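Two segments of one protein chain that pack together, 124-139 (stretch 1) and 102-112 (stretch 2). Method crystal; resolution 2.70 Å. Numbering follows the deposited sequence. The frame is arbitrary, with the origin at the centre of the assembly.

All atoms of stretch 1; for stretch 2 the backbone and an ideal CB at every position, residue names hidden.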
# COMPACT_ATOMS: atom_id res chain seq x y z
N SER A 124 -8.02 1.14 -13.78
CA SER A 124 -7.52 1.78 -12.56
C SER A 124 -6.96 3.16 -12.90
O SER A 124 -7.28 4.13 -12.21
CB SER A 124 -6.42 0.94 -11.91
OG SER A 124 -6.86 -0.39 -11.69
N VAL A 125 -6.15 3.25 -13.97
CA VAL A 125 -5.52 4.48 -14.46
C VAL A 125 -6.61 5.45 -14.91
O VAL A 125 -6.59 6.62 -14.52
CB VAL A 125 -4.50 4.17 -15.58
CG1 VAL A 125 -4.00 5.43 -16.26
CG2 VAL A 125 -3.32 3.39 -15.03
N GLU A 126 -7.59 4.95 -15.69
CA GLU A 126 -8.74 5.72 -16.19
C GLU A 126 -9.54 6.34 -15.04
O GLU A 126 -9.90 7.52 -15.12
CB GLU A 126 -9.61 4.85 -17.09
CG GLU A 126 -10.73 5.61 -17.79
CD GLU A 126 -11.75 4.79 -18.55
OE1 GLU A 126 -12.00 3.62 -18.17
OE2 GLU A 126 -12.33 5.34 -19.52
N LYS A 127 -9.80 5.56 -13.97
CA LYS A 127 -10.55 5.99 -12.78
C LYS A 127 -9.79 7.11 -12.04
O LYS A 127 -10.40 8.14 -11.74
CB LYS A 127 -10.83 4.78 -11.86
CG LYS A 127 -11.73 5.09 -10.66
CD LYS A 127 -11.87 3.88 -9.75
CE LYS A 127 -12.65 4.16 -8.49
NZ LYS A 127 -11.81 4.80 -7.45
N VAL A 128 -8.48 6.91 -11.77
CA VAL A 128 -7.62 7.91 -11.12
C VAL A 128 -7.57 9.22 -11.94
O VAL A 128 -7.74 10.29 -11.37
CB VAL A 128 -6.22 7.35 -10.75
CG1 VAL A 128 -5.31 8.44 -10.15
CG2 VAL A 128 -6.33 6.17 -9.79
N ILE A 129 -7.38 9.12 -13.28
CA ILE A 129 -7.32 10.29 -14.16
C ILE A 129 -8.64 11.06 -14.17
O ILE A 129 -8.62 12.29 -14.08
CB ILE A 129 -6.76 9.95 -15.57
CG1 ILE A 129 -5.24 9.68 -15.48
CG2 ILE A 129 -7.07 11.07 -16.61
CD1 ILE A 129 -4.67 9.02 -16.65
N GLN A 130 -9.78 10.34 -14.25
CA GLN A 130 -11.12 10.96 -14.23
C GLN A 130 -11.31 11.80 -12.97
O GLN A 130 -11.77 12.93 -13.06
CB GLN A 130 -12.21 9.89 -14.37
CG GLN A 130 -12.48 9.49 -15.82
CD GLN A 130 -13.16 8.13 -15.98
OE1 GLN A 130 -13.45 7.41 -15.02
NE2 GLN A 130 -13.41 7.76 -17.23
N GLY A 131 -10.87 11.27 -11.82
CA GLY A 131 -10.92 11.93 -10.52
C GLY A 131 -10.03 13.15 -10.38
O GLY A 131 -10.20 13.93 -9.44
N LEU A 132 -9.06 13.34 -11.31
CA LEU A 132 -8.15 14.50 -11.34
C LEU A 132 -8.89 15.76 -11.82
O LEU A 132 -8.43 16.87 -11.55
CB LEU A 132 -6.89 14.23 -12.18
CG LEU A 132 -5.87 13.23 -11.61
CD1 LEU A 132 -4.80 12.93 -12.64
CD2 LEU A 132 -5.23 13.73 -10.33
N GLU A 133 -10.05 15.58 -12.50
CA GLU A 133 -10.96 16.62 -13.00
C GLU A 133 -10.26 17.65 -13.88
O GLU A 133 -10.46 18.85 -13.70
CB GLU A 133 -11.76 17.30 -11.84
CG GLU A 133 -12.10 16.42 -10.65
CD GLU A 133 -13.14 16.96 -9.69
OE1 GLU A 133 -12.81 17.81 -8.82
OE2 GLU A 133 -14.29 16.48 -9.78
N ASN A 134 -9.41 17.17 -14.81
CA ASN A 134 -8.64 17.99 -15.75
C ASN A 134 -7.77 19.10 -15.13
O ASN A 134 -7.43 20.06 -15.81
CB ASN A 134 -9.51 18.50 -16.90
CG ASN A 134 -10.07 17.41 -17.78
OD1 ASN A 134 -9.55 16.29 -17.87
ND2 ASN A 134 -11.14 17.74 -18.46
N GLU A 135 -7.41 18.95 -13.85
CA GLU A 135 -6.57 19.91 -13.14
C GLU A 135 -5.09 19.80 -13.55
O GLU A 135 -4.33 20.74 -13.36
CB GLU A 135 -6.68 19.69 -11.62
CG GLU A 135 -7.89 20.35 -10.98
CD GLU A 135 -7.50 21.52 -10.10
OE1 GLU A 135 -7.00 21.29 -8.98
OE2 GLU A 135 -7.70 22.68 -10.54
N LEU A 136 -4.67 18.62 -14.07
CA LEU A 136 -3.28 18.35 -14.44
C LEU A 136 -3.13 17.85 -15.86
O LEU A 136 -3.98 17.12 -16.36
CB LEU A 136 -2.66 17.30 -13.49
CG LEU A 136 -2.68 17.61 -11.99
CD1 LEU A 136 -2.46 16.36 -11.16
CD2 LEU A 136 -1.69 18.68 -11.67
N VAL A 137 -2.01 18.21 -16.49
CA VAL A 137 -1.64 17.74 -17.83
C VAL A 137 -1.03 16.34 -17.62
O VAL A 137 -0.14 16.16 -16.78
CB VAL A 137 -0.64 18.70 -18.54
CG1 VAL A 137 -0.16 18.13 -19.87
CG2 VAL A 137 -1.26 20.07 -18.75
N ILE A 138 -1.54 15.36 -18.38
CA ILE A 138 -1.07 13.98 -18.28
C ILE A 138 0.16 13.79 -19.16
O ILE A 138 0.07 13.85 -20.40
CB ILE A 138 -2.21 12.95 -18.58
CG1 ILE A 138 -3.48 13.16 -17.68
CG2 ILE A 138 -1.72 11.49 -18.57
CD1 ILE A 138 -3.29 13.27 -16.17
N VAL A 139 1.32 13.57 -18.50
CA VAL A 139 2.57 13.36 -19.22
C VAL A 139 2.89 11.86 -19.24
O VAL A 139 2.95 11.24 -18.18
CB VAL A 139 3.74 14.20 -18.67
CG1 VAL A 139 4.98 14.04 -19.55
CG2 VAL A 139 3.36 15.68 -18.56
N UNK A 102 2.33 25.64 -25.24
CA UNK A 102 1.61 26.23 -24.10
C UNK A 102 1.32 25.22 -22.99
O UNK A 102 1.23 25.60 -21.83
CB UNK A 102 0.29 26.84 -24.58
N UNK A 103 1.23 23.92 -23.36
CA UNK A 103 1.00 22.82 -22.43
C UNK A 103 2.10 22.71 -21.38
O UNK A 103 1.84 22.22 -20.28
CB UNK A 103 0.89 21.50 -23.20
N UNK A 104 3.31 23.24 -21.69
CA UNK A 104 4.45 23.25 -20.76
C UNK A 104 4.26 24.28 -19.64
O UNK A 104 5.02 24.28 -18.68
CB UNK A 104 5.75 23.54 -21.52
N UNK A 105 3.26 25.19 -19.78
CA UNK A 105 2.99 26.26 -18.80
C UNK A 105 2.03 25.80 -17.69
O UNK A 105 1.89 26.48 -16.68
CB UNK A 105 2.40 27.48 -19.51
N UNK A 106 1.40 24.64 -17.88
CA UNK A 106 0.42 24.09 -16.96
C UNK A 106 0.98 23.09 -15.94
O UNK A 106 2.02 22.47 -16.22
CB UNK A 106 -0.69 23.41 -17.77
N UNK A 107 0.26 22.84 -14.80
CA UNK A 107 0.73 21.80 -13.86
C UNK A 107 0.63 20.43 -14.52
O UNK A 107 -0.36 20.14 -15.20
CB UNK A 107 -0.08 21.82 -12.56
N UNK A 108 1.70 19.62 -14.39
CA UNK A 108 1.84 18.31 -15.03
C UNK A 108 2.03 17.15 -14.05
O UNK A 108 2.68 17.32 -13.01
CB UNK A 108 3.03 18.34 -16.00
N UNK A 109 1.50 15.97 -14.41
CA UNK A 109 1.65 14.73 -13.66
C UNK A 109 2.05 13.62 -14.62
O UNK A 109 1.50 13.51 -15.72
CB UNK A 109 0.36 14.37 -12.92
N UNK A 110 3.07 12.84 -14.24
CA UNK A 110 3.53 11.72 -15.04
C UNK A 110 2.69 10.46 -14.71
O UNK A 110 2.16 10.33 -13.61
CB UNK A 110 5.02 11.47 -14.79
N UNK A 111 2.51 9.57 -15.70
CA UNK A 111 1.78 8.31 -15.56
C UNK A 111 2.61 7.23 -16.24
O UNK A 111 2.89 7.32 -17.44
CB UNK A 111 0.38 8.40 -16.16
N UNK A 112 3.08 6.26 -15.45
CA UNK A 112 3.94 5.17 -15.95
C UNK A 112 3.38 3.80 -15.55
O UNK A 112 2.62 3.71 -14.58
CB UNK A 112 5.36 5.33 -15.42

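Position 102 has helical backbone angles (-63/-26), and its ideal CB finds nothing of stretch 1 within 5.5 Å; stretch 1 sets no preference. It is Asp102. Position 103 continues the 3-10 segment with CB sideways, 4.9 Å from Val137 CG1, so an aliphatic chain would suit; Leu103 is found. Position 104 points away, and many residues would do; it is Leu104. Position 105 is likewise out of reach and unconstrained; Lys105 NZ forms a salt bridge with Asp102 OD1 at 2.8 Å.

At 106 the backbone turns extended (-95/160) and CB points toward stretch 1, with Val137 CG2 3.5 Å from the ideal CB. An apolar first carbon is favoured, but the contact alone does not fix what lies beyond. The residue is Phe106: its CB touches Val137 CG2 at 3.5 Å, while the ring leads away.

Position 107 has phi -66, compatible with proline, and its O accepts from Val137 N at 2.8 Å, a bond that needs no donor from 107. The ideal CB lies 3.6 Å from Leu136 CD2, so a compact apolar group fits. Pro107 is deposited, its CB 3.7 Å from Leu136 CD2.

Position 108 begins the strand, paired in parallel with Val137. Its ideal CB shares a face with Val137 and Val139, 3.7 Å from Val139 CG2; a chain with an aliphatic root would suit, whether or not it ends polar. Lys108 packs CG against Val137 CB at 3.8 Å, then bends away, NZ donating to Leu104 O at 2.9 Å and Phe106 O at 2.8 Å.

Position 109 points to the opposite face, with Leu136 CD1 3.9 Å and Ile138 CD1 5.0 Å from the ideal CB. The ladder (N to Val137 O 2.9 Å, O from Val139 N 2.8 Å) holds the strand in register whatever the side chain; it is the Leu136 CD1 and Ile138 CD1 carbons by the ideal CB that favour an apolar one, and the beta angles (-132/133) suit a branched one. Val109 (chi1 p) brings CG1 to 3.8 Å from Leu136 CD1, 3.7 Å from Ile138 CD1 and 4.2 Å from Leu132 CD1.

Position 110 returns to the Val137 face; the nearest atom to its ideal CB is Val139 O at 4.0 Å, so small or apolar residues are plausible. It is Ala110, whose CA lies 3.2 Å from Val139 O in a CA-H...O contact.

At 111, N donates to Val139 O (3.0 Å), and CB faces Ile138 CG2 (4.4 Å) and Ile129 CD1 (5.1 Å): valine, isoleucine or leucine could serve. Val111 places CG2 3.9 Å from Ile138 CG2 and CG1 4.0 Å from Val125 CG1, linking strand to helix. Position 112 points away, unconstrained here; it is Val112.

Stretch 2 (102-112) DLLKFPKVAVV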
# COMPACT_ATOMS: atom_id res chain seq x y z
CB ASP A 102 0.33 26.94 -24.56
CG ASP A 102 0.56 28.23 -25.32
OD1 ASP A 102 1.61 28.88 -25.09
OD2 ASP A 102 -0.32 28.61 -26.13
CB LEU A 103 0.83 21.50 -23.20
CG LEU A 103 -0.60 21.17 -23.69
CD1 LEU A 103 -0.94 21.93 -24.94
CD2 LEU A 103 -0.70 19.73 -24.06
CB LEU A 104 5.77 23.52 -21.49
CG LEU A 104 6.27 22.53 -22.54
CD1 LEU A 104 7.53 23.07 -23.24
CD2 LEU A 104 6.57 21.15 -21.93
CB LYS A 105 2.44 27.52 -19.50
CG LYS A 105 3.41 28.21 -20.45
CD LYS A 105 2.72 29.32 -21.22
CE LYS A 105 3.52 29.80 -22.41
NZ LYS A 105 2.72 30.71 -23.27
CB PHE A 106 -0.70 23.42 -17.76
CG PHE A 106 -1.59 24.39 -18.50
CD1 PHE A 106 -2.51 25.17 -17.81
CD2 PHE A 106 -1.50 24.53 -19.88
CE1 PHE A 106 -3.35 26.05 -18.50
CE2 PHE A 106 -2.34 25.40 -20.56
CZ PHE A 106 -3.27 26.14 -19.87
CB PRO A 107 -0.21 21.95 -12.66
CG PRO A 107 -0.85 23.32 -12.83
CD PRO A 107 -0.99 23.45 -14.30
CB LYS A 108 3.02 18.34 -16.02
CG LYS A 108 2.88 19.35 -17.15
CD LYS A 108 4.19 19.61 -17.89
CE LYS A 108 5.14 20.55 -17.18
NZ LYS A 108 4.66 21.94 -17.09
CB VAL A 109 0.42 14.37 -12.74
CG1 VAL A 109 -0.81 13.93 -13.55
CG2 VAL A 109 0.79 13.32 -11.69
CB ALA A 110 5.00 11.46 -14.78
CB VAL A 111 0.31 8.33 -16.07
CG1 VAL A 111 -0.39 7.01 -15.75
CG2 VAL A 111 -0.48 9.50 -15.48
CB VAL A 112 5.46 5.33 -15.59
CG1 VAL A 112 6.05 6.59 -16.21
CG2 VAL A 112 5.71 5.31 -14.09
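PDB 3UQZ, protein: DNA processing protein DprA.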